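Local coordinates for lysyl-trna-dependent l-ysyl-phosphatidylgycerol synthase (Bacillus licheniformis, PDB 4V36), which transfers lysine from lysyl-tRNA to the membrane lipid phosphatidylglycerol, a modification linked to bacterial resistance, at residues 180-185 / 328-333; 208-213 / 221-226. All coordinates share one frame; numbering follows the deposited sequence.

In the fold
Contact 1 joins the loop between helices 159-173 and 188-191 to the C-terminal end of helix 319-330, whereas contact 2 pairs the adjacent antiparallel strands 206-213 and 220-228 of the long mixed sheet. Along the chain the hairpin of contact 2 falls between the two segments of contact 1, which lie 143 residues apart. The centres of the contacts are about 17 Å apart, yet they meet at the bound lysine amide: Gly184 of contact 1 packs against Asp224 and Leu225 of contact 2. One wall of the pocket is thus a loop anchored by a helix end and another an interrupted sheet strand, consistent with a site for the lysyl group.

Contact 1. Residues 180-185 / 328-333. With LYN (2,6-diamino-hexanoic acid amide), chain C.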
ATOM      1  N   GLY A 180       5.244  -2.333   9.088  1.00 19.33           N
ATOM      2  CA  GLY A 180       3.905  -2.893   9.099  1.00 13.78           C
ATOM      3  C   GLY A 180       2.781  -1.888   8.947  1.00 15.22           C
ATOM      4  O   GLY A 180       2.966  -0.810   8.377  1.00 20.44           O
ATOM      5  N   PHE A 181       1.611  -2.263   9.457  1.00 12.28           N
ATOM      6  CA  PHE A 181       0.395  -1.453   9.393  1.00 20.49           C
ATOM      7  C   PHE A 181      -0.013  -1.127   7.957  1.00 18.03           C
ATOM      8  O   PHE A 181      -0.861  -1.806   7.378  1.00 21.69           O
ATOM      9  CB  PHE A 181       0.561  -0.159  10.199  1.00 10.40           C
ATOM     10  CG  PHE A 181      -0.692   0.664  10.281  1.00 17.72           C
ATOM     11  CD1 PHE A 181      -1.794   0.201  10.980  1.00 17.41           C
ATOM     12  CD2 PHE A 181      -0.767   1.900   9.660  1.00 21.21           C
ATOM     13  CE1 PHE A 181      -2.951   0.954  11.056  1.00 22.68           C
ATOM     14  CE2 PHE A 181      -1.921   2.658   9.733  1.00 21.22           C
ATOM     15  CZ  PHE A 181      -3.015   2.185  10.433  1.00  9.17           C
ATOM     16  N   SER A 182       0.593  -0.089   7.387  1.00 24.02           N
ATOM     17  CA  SER A 182       0.247   0.353   6.039  1.00 22.67           C
ATOM     18  C   SER A 182       1.173  -0.248   4.989  1.00 20.22           C
ATOM     19  O   SER A 182       0.977  -0.049   3.789  1.00 15.38           O
ATOM     20  CB  SER A 182       0.292   1.878   5.950  1.00 17.17           C
ATOM     21  OG  SER A 182       1.595   2.357   6.227  1.00 27.58           O
ATOM     22  N   LEU A 183       2.187  -0.974   5.446  1.00 21.27           N
ATOM     23  CA  LEU A 183       3.113  -1.651   4.547  1.00 22.48           C
ATOM     24  C   LEU A 183       3.097  -3.148   4.817  1.00 26.51           C
ATOM     25  O   LEU A 183       2.803  -3.583   5.930  1.00 20.36           O
ATOM     26  CB  LEU A 183       4.532  -1.100   4.707  1.00 17.98           C
ATOM     27  CG  LEU A 183       4.741   0.385   4.397  1.00 20.12           C
ATOM     28  CD1 LEU A 183       6.164   0.811   4.720  1.00 26.40           C
ATOM     29  CD2 LEU A 183       4.410   0.687   2.947  1.00 21.18           C
ATOM     30  N   GLY A 184       3.412  -3.936   3.798  1.00 27.77           N
ATOM     31  CA  GLY A 184       3.455  -5.375   3.956  1.00 20.70           C
ATOM     32  C   GLY A 184       4.813  -5.861   4.415  1.00 23.60           C
ATOM     33  O   GLY A 184       5.809  -5.143   4.321  1.00 21.33           O
ATOM     34  N   PHE A 185       4.847  -7.084   4.927  1.00 17.69           N
ATOM     35  CA  PHE A 185       6.098  -7.716   5.316  1.00 19.72           C
ATOM     36  C   PHE A 185       6.058  -9.197   4.962  1.00 20.90           C
ATOM     37  O   PHE A 185       5.022  -9.716   4.544  1.00 22.90           O
ATOM     38  CB  PHE A 185       6.373  -7.518   6.811  1.00 19.08           C
ATOM     39  CG  PHE A 185       5.208  -7.852   7.703  1.00 19.04           C
ATOM     40  CD1 PHE A 185       4.997  -9.151   8.137  1.00 24.84           C
ATOM     41  CD2 PHE A 185       4.333  -6.862   8.121  1.00 23.18           C
ATOM     42  CE1 PHE A 185       3.930  -9.457   8.963  1.00 24.10           C
ATOM     43  CE2 PHE A 185       3.264  -7.161   8.945  1.00 20.46           C
ATOM     44  CZ  PHE A 185       3.063  -8.461   9.367  1.00 20.84           C
ATOM     45  N   ARG A 328       5.746   5.772  13.599  1.00 13.23           N
ATOM     46  CA  ARG A 328       6.230   4.738  14.509  1.00 20.75           C
ATOM     47  C   ARG A 328       5.362   3.487  14.433  1.00 17.63           C
ATOM     48  O   ARG A 328       5.849   2.374  14.622  1.00 19.02           O
ATOM     49  CB  ARG A 328       6.279   5.260  15.946  1.00 15.00           C
ATOM     50  CG  ARG A 328       7.424   6.220  16.210  1.00 29.46           C
ATOM     51  CD  ARG A 328       7.408   6.742  17.639  1.00 29.53           C
ATOM     52  NE  ARG A 328       7.569   5.680  18.628  1.00 25.53           N
ATOM     53  CZ  ARG A 328       8.743   5.254  19.083  1.00 33.48           C
ATOM     54  NH1 ARG A 328       9.867   5.793  18.633  1.00 34.37           N
ATOM     55  NH2 ARG A 328       8.794   4.284  19.986  1.00 31.97           N
ATOM     56  N   LEU A 329       4.075   3.679  14.157  1.00 18.64           N
ATOM     57  CA  LEU A 329       3.151   2.562  13.994  1.00 16.58           C
ATOM     58  C   LEU A 329       3.542   1.722  12.782  1.00 18.74           C
ATOM     59  O   LEU A 329       3.490   0.492  12.818  1.00 20.59           O
ATOM     60  CB  LEU A 329       1.715   3.067  13.851  1.00 21.47           C
ATOM     61  CG  LEU A 329       0.649   2.010  13.559  1.00 20.74           C
ATOM     62  CD1 LEU A 329       0.603   0.968  14.667  1.00 18.19           C
ATOM     63  CD2 LEU A 329      -0.711   2.666  13.373  1.00 14.76           C
ATOM     64  N   ILE A 330       3.938   2.398  11.710  1.00 18.45           N
ATOM     65  CA  ILE A 330       4.439   1.725  10.518  1.00 17.18           C
ATOM     66  C   ILE A 330       5.754   1.018  10.848  1.00 17.74           C
ATOM     67  O   ILE A 330       6.072  -0.025  10.277  1.00 20.71           O
ATOM     68  CB  ILE A 330       4.632   2.722   9.356  1.00 19.93           C
ATOM     69  CG1 ILE A 330       3.298   3.391   9.012  1.00 18.44           C
ATOM     70  CG2 ILE A 330       5.202   2.030   8.129  1.00 20.54           C
ATOM     71  CD1 ILE A 330       3.406   4.473   7.959  1.00 15.03           C
ATOM     72  N   GLY A 331       6.499   1.578  11.796  1.00 21.56           N
ATOM     73  CA  GLY A 331       7.723   0.962  12.275  1.00 16.41           C
ATOM     74  C   GLY A 331       7.470  -0.106  13.328  1.00 14.83           C
ATOM     75  O   GLY A 331       8.403  -0.580  13.977  1.00 21.17           O
ATOM     76  N   ARG A 332       6.198  -0.463  13.499  1.00 18.99           N
ATOM     77  CA  ARG A 332       5.765  -1.535  14.402  1.00 17.98           C
ATOM     78  C   ARG A 332       6.024  -1.221  15.875  1.00 20.90           C
ATOM     79  O   ARG A 332       6.392  -2.105  16.649  1.00 20.52           O
ATOM     80  CB  ARG A 332       6.437  -2.861  14.020  1.00 13.82           C
ATOM     81  CG  ARG A 332       6.273  -3.227  12.551  1.00 18.03           C
ATOM     82  CD  ARG A 332       5.609  -4.584  12.378  1.00 23.18           C
ATOM     83  NE  ARG A 332       6.515  -5.691  12.659  1.00 28.32           N
ATOM     84  CZ  ARG A 332       6.134  -6.961  12.748  1.00 24.67           C
ATOM     85  NH1 ARG A 332       4.859  -7.288  12.589  1.00 27.51           N
ATOM     86  NH2 ARG A 332       7.027  -7.907  13.006  1.00 32.69           N
ATOM     87  N   ARG A 333       5.818   0.035  16.259  1.00 26.02           N
ATOM     88  CA  ARG A 333       5.890   0.433  17.663  1.00 20.18           C
ATOM     89  C   ARG A 333       4.680   1.278  18.051  1.00 23.28           C
ATOM     90  O   ARG A 333       4.354   2.258  17.381  1.00 25.56           O
ATOM     91  CB  ARG A 333       7.184   1.199  17.949  1.00 22.25           C
ATOM     92  CG  ARG A 333       8.436   0.339  17.892  1.00 24.54           C
ATOM     93  CD  ARG A 333       9.645   1.079  18.438  1.00 23.90           C
ATOM     94  NE  ARG A 333      10.826   0.221  18.495  1.00 31.23           N
ATOM     95  CZ  ARG A 333      11.123  -0.577  19.517  1.00 35.35           C
ATOM     96  NH1 ARG A 333      10.326  -0.630  20.574  1.00 23.53           N
ATOM     97  NH2 ARG A 333      12.220  -1.322  19.483  1.00 33.16           N
TER
HETATM   98  N   LYN C1851       8.871  -4.267  -0.099  1.00 32.88           N
HETATM   99  CA  LYN C1851       8.383  -4.032   1.248  1.00 49.64           C
HETATM  100  CB  LYN C1851       9.414  -3.225   2.032  1.00 49.51           C
HETATM  101  CG  LYN C1851       8.932  -2.880   3.436  1.00 46.60           C
HETATM  102  CD  LYN C1851      10.103  -2.764   4.406  1.00 38.01           C
HETATM  103  CE  LYN C1851      11.063  -1.651   4.001  1.00 43.85           C
HETATM  104  NZ  LYN C1851      12.203  -1.603   4.955  1.00 44.04           N
HETATM  105  C   LYN C1851       7.077  -3.292   1.199  1.00 55.67           C
HETATM  106  O   LYN C1851       6.942  -2.366   0.414  1.00 67.74           O
HETATM  107  NT  LYN C1851       6.089  -3.675   2.007  1.00 43.05           N
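Gly180 N donates to Ile330 O at 2.7 Å, a nearly straight bond (N-H...O 166°) that ties the loop to the last turn of the helix. Just beyond this acceptor the helix ends in a Schellman motif, with Arg332 at positive phi as its C-prime residue. The loop makes a type II' turn of its own from Gly180 to Leu183, closed by Leu183 N to Gly180 O.

Apolar contacts spread along the turn. Leu329 lays CD2 over the centre of the Phe181 ring, 3.5 Å from the ring centroid, as a CH-pi contact. Phe181 reaches it with CG anti to the backbone N (chi1 -175°). Ile330 CG2 meets Leu183 CD1 at 3.7 Å, and Ile330 CD1 packs 3.3 Å from the hydroxyl oxygen Ser182 OG, a van der Waals approach.

A cation-pi pair lies further along the loop. Arg332 bends at chi2 and chi3 and brings NH1 over one face of Phe185, toward the rim; its CZ is 4.8 Å from the ring centroid, and the two planes are inclined by 44°. On its way there the aliphatic part of Arg332 passes Gly180, CG lying 3.7 Å from Gly180 N.

Gly184 faces the ligand, its O accepting a hydrogen bond from NT of the lysine amide at 2.8 Å. Helix end and turn together thus hold the loop that presents this oxygen. Asp39 and Lys40 bond the backbone N and O of Phe181. Strands 50-57, 60-69 and 91-97 pack against the buried side, where Ala55, Val62 and Leu64 touch Phe181 and Tyr95 touches Phe181, Ser182 and Ile330.

Contact 2. Residues 208-213 / 221-226; sequences AFMNIM and ISIDLM. With LYN (2,6-diamino-hexanoic acid amide), chain C.
Asn211 OD1 accepts a hydrogen bond from Leu225 N at 2.6 Å, in the plane of the side-chain carbonyl and on a lone pair, where the second strand turns its corner. The same oxygen takes a weak bond from Asp224 N, which also bonds weakly to Asn211 O, so one firm bond and two weak ones to Asn211 hold the corner. With chi1 at 52°, Asn211 CG sits between its backbone N and carbonyl carbon, which turns the amide across to the partner strand, with OD1 3.5 Å from Asp224 CB.

Before the corner the strands pair as an antiparallel hairpin. Met213 N donates to Ser222 O at 2.7 Å, and Ile212 faces Ile223 as a non-hydrogen-bonded pair, CD1 to CG2 3.7 Å. Beyond it, CA-H...O contacts join the backbones, Met210 CA lying 3.1 Å from Leu225 O. Met210 and Met226 run side by side, SD to CE 3.7 Å. The bent Met213 side chain brings SD to 3.8 Å from Asp224 CB.

Further out, Leu240 and Leu244 of helix 236-251 pack against the face bearing Met210, Ile212 and Met226. Strands 196-200 and 255-261 flank the hairpin within the sheet. The Asp224 carboxylate bonds to Tyr190 OH and, weakly, to Gly184 N.

The break in the strand takes Asp224 out of regular pairing, and with Leu225 and Met226 it lines the lysine amide pocket, Leu225 CA lying 3.6 Å from the ligand N. The carboxylate thus ties the strand corner to the Gly184 loop beside the ligand's amide end, and Asn211, in the second shell, positions the backbone of this wall.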
ATOM      1  N   ALA A 208      14.297 -11.924  -7.880  1.00 13.61           N
ATOM      2  CA  ALA A 208      13.339 -10.904  -7.460  1.00 20.46           C
ATOM      3  C   ALA A 208      11.928 -11.474  -7.360  1.00 17.91           C
ATOM      4  O   ALA A 208      11.583 -12.414  -8.073  1.00 17.33           O
ATOM      5  CB  ALA A 208      13.363  -9.723  -8.424  1.00 15.23           C
ATOM      6  N   PHE A 209      11.111 -10.904  -6.477  1.00 15.72           N
ATOM      7  CA  PHE A 209       9.717 -11.322  -6.374  1.00  8.82           C
ATOM      8  C   PHE A 209       8.795 -10.183  -5.954  1.00 19.70           C
ATOM      9  O   PHE A 209       9.215  -9.237  -5.285  1.00 18.21           O
ATOM     10  CB  PHE A 209       9.572 -12.494  -5.396  1.00  8.62           C
ATOM     11  CG  PHE A 209       9.697 -12.107  -3.947  1.00 18.68           C
ATOM     12  CD1 PHE A 209      10.936 -12.077  -3.329  1.00 10.16           C
ATOM     13  CD2 PHE A 209       8.571 -11.796  -3.196  1.00 11.64           C
ATOM     14  CE1 PHE A 209      11.054 -11.728  -1.996  1.00 13.31           C
ATOM     15  CE2 PHE A 209       8.684 -11.448  -1.864  1.00 12.89           C
ATOM     16  CZ  PHE A 209       9.926 -11.416  -1.262  1.00 18.19           C
ATOM     17  N   MET A 210       7.532 -10.288  -6.360  1.00 14.40           N
ATOM     18  CA  MET A 210       6.497  -9.333  -5.982  1.00 12.31           C
ATOM     19  C   MET A 210       5.186 -10.070  -5.752  1.00 15.80           C
ATOM     20  O   MET A 210       4.905 -11.059  -6.426  1.00 17.99           O
ATOM     21  CB  MET A 210       6.303  -8.264  -7.062  1.00 23.37           C
ATOM     22  CG  MET A 210       7.542  -7.456  -7.401  1.00 34.40           C
ATOM     23  SD  MET A 210       7.818  -7.376  -9.180  1.00 48.15           S
ATOM     24  CE  MET A 210       8.091  -9.108  -9.550  1.00 25.08           C
ATOM     25  N   ASN A 211       4.383  -9.595  -4.807  1.00 18.67           N
ATOM     26  CA  ASN A 211       3.068 -10.180  -4.583  1.00 20.53           C
ATOM     27  C   ASN A 211       1.971  -9.313  -5.198  1.00 23.05           C
ATOM     28  O   ASN A 211       1.857  -8.126  -4.891  1.00 28.30           O
ATOM     29  CB  ASN A 211       2.819 -10.398  -3.087  1.00 15.53           C
ATOM     30  CG  ASN A 211       3.058  -9.149  -2.261  1.00 22.05           C
ATOM     31  OD1 ASN A 211       3.782  -8.246  -2.675  1.00 28.80           O
ATOM     32  ND2 ASN A 211       2.454  -9.098  -1.080  1.00 22.46           N
ATOM     33  N   ILE A 212       1.176  -9.915  -6.078  1.00 23.01           N
ATOM     34  CA  ILE A 212       0.145  -9.191  -6.819  1.00 28.26           C
ATOM     35  C   ILE A 212      -1.124  -9.015  -5.992  1.00 28.09           C
ATOM     36  O   ILE A 212      -1.773  -9.993  -5.622  1.00 37.06           O
ATOM     37  CB  ILE A 212      -0.210  -9.913  -8.133  1.00 32.67           C
ATOM     38  CG1 ILE A 212       1.060 -10.325  -8.879  1.00 36.53           C
ATOM     39  CG2 ILE A 212      -1.092  -9.032  -9.005  1.00 33.20           C
ATOM     40  CD1 ILE A 212       1.940  -9.162  -9.270  1.00 40.67           C
ATOM     41  N   MET A 213      -1.483  -7.764  -5.724  1.00 29.44           N
ATOM     42  CA  MET A 213      -2.602  -7.458  -4.838  1.00 36.28           C
ATOM     43  C   MET A 213      -3.950  -7.419  -5.553  1.00 45.27           C
ATOM     44  O   MET A 213      -4.061  -6.861  -6.646  1.00 49.87           O
ATOM     45  CB  MET A 213      -2.352  -6.124  -4.129  1.00 44.55           C
ATOM     46  CG  MET A 213      -1.123  -6.112  -3.227  1.00 35.15           C
ATOM     47  SD  MET A 213      -1.254  -7.213  -1.800  1.00105.90           S
ATOM     48  CE  MET A 213      -0.481  -8.710  -2.415  1.00 23.19           C
ATOM     49  N   ILE A 221      -4.738  -3.226 -10.724  1.00 36.21           N
ATOM     50  CA  ILE A 221      -3.976  -4.080  -9.825  1.00 35.97           C
ATOM     51  C   ILE A 221      -2.792  -3.318  -9.252  1.00 33.48           C
ATOM     52  O   ILE A 221      -2.529  -2.177  -9.634  1.00 28.45           O
ATOM     53  CB  ILE A 221      -3.452  -5.346 -10.528  1.00 41.20           C
ATOM     54  CG1 ILE A 221      -2.731  -4.973 -11.826  1.00 37.48           C
ATOM     55  CG2 ILE A 221      -4.584  -6.317 -10.792  1.00 45.39           C
ATOM     56  CD1 ILE A 221      -2.033  -6.135 -12.495  1.00 33.42           C
ATOM     57  N   SER A 222      -2.081  -3.960  -8.334  1.00 25.82           N
ATOM     58  CA  SER A 222      -0.858  -3.398  -7.784  1.00 28.16           C
ATOM     59  C   SER A 222      -0.067  -4.476  -7.068  1.00 21.74           C
ATOM     60  O   SER A 222      -0.499  -5.625  -6.979  1.00 23.00           O
ATOM     61  CB  SER A 222      -1.162  -2.254  -6.819  1.00 31.77           C
ATOM     62  OG  SER A 222      -1.126  -2.699  -5.474  1.00 38.85           O
ATOM     63  N   ILE A 223       1.096  -4.095  -6.558  1.00 21.80           N
ATOM     64  CA  ILE A 223       1.903  -4.996  -5.758  1.00 18.75           C
ATOM     65  C   ILE A 223       2.109  -4.400  -4.376  1.00 29.71           C
ATOM     66  O   ILE A 223       1.810  -3.229  -4.141  1.00 17.39           O
ATOM     67  CB  ILE A 223       3.264  -5.273  -6.410  1.00 16.72           C
ATOM     68  CG1 ILE A 223       4.038  -3.968  -6.581  1.00 26.87           C
ATOM     69  CG2 ILE A 223       3.080  -5.961  -7.751  1.00 17.49           C
ATOM     70  CD1 ILE A 223       5.400  -4.150  -7.198  1.00 37.54           C
ATOM     71  N   ASP A 224       2.614  -5.215  -3.461  1.00 33.94           N
ATOM     72  CA  ASP A 224       2.888  -4.763  -2.108  1.00 30.94           C
ATOM     73  C   ASP A 224       4.387  -4.824  -1.852  1.00 30.58           C
ATOM     74  O   ASP A 224       5.037  -3.801  -1.645  1.00 26.76           O
ATOM     75  CB  ASP A 224       2.121  -5.615  -1.097  1.00 39.07           C
ATOM     76  CG  ASP A 224       2.307  -5.142   0.327  1.00 54.14           C
ATOM     77  OD1 ASP A 224       2.706  -3.975   0.529  1.00 53.15           O
ATOM     78  OD2 ASP A 224       2.041  -5.941   1.247  1.00 69.37           O
ATOM     79  N   LEU A 225       4.931  -6.035  -1.886  1.00 27.91           N
ATOM     80  CA  LEU A 225       6.362  -6.236  -1.728  1.00 18.87           C
ATOM     81  C   LEU A 225       7.053  -6.280  -3.085  1.00 19.23           C
ATOM     82  O   LEU A 225       6.534  -6.862  -4.036  1.00 13.70           O
ATOM     83  CB  LEU A 225       6.649  -7.530  -0.957  1.00 22.45           C
ATOM     84  CG  LEU A 225       6.541  -7.534   0.571  1.00 21.63           C
ATOM     85  CD1 LEU A 225       5.108  -7.327   1.046  1.00 28.57           C
ATOM     86  CD2 LEU A 225       7.106  -8.830   1.128  1.00 25.13           C
ATOM     87  N   MET A 226       8.218  -5.646  -3.169  1.00 11.32           N
ATOM     88  CA  MET A 226       9.097  -5.786  -4.325  1.00 20.91           C
ATOM     89  C   MET A 226      10.533  -5.886  -3.831  1.00 23.19           C
ATOM     90  O   MET A 226      11.130  -4.889  -3.424  1.00 25.50           O
ATOM     91  CB  MET A 226       8.948  -4.618  -5.301  1.00 20.25           C
ATOM     92  CG  MET A 226      10.006  -4.620  -6.400  1.00 22.59           C
ATOM     93  SD  MET A 226       9.916  -3.226  -7.541  1.00 39.21           S
ATOM     94  CE  MET A 226       8.628  -3.774  -8.657  1.00 22.97           C
TER
HETATM   95  N   LYN C1851       8.871  -4.267  -0.099  1.00 32.88           N
HETATM   96  CA  LYN C1851       8.383  -4.032   1.248  1.00 49.64           C
HETATM   97  CB  LYN C1851       9.414  -3.225   2.032  1.00 49.51           C
HETATM   98  CG  LYN C1851       8.932  -2.880   3.436  1.00 46.60           C
HETATM   99  CD  LYN C1851      10.103  -2.764   4.406  1.00 38.01           C
HETATM  100  CE  LYN C1851      11.063  -1.651   4.001  1.00 43.85           C
HETATM  101  NZ  LYN C1851      12.203  -1.603   4.955  1.00 44.04           N
HETATM  102  C   LYN C1851       7.077  -3.292   1.199  1.00 55.67           C
HETATM  103  O   LYN C1851       6.942  -2.366   0.414  1.00 67.74           O
HETATM  104  NT  LYN C1851       6.089  -3.675   2.007  1.00 43.05           N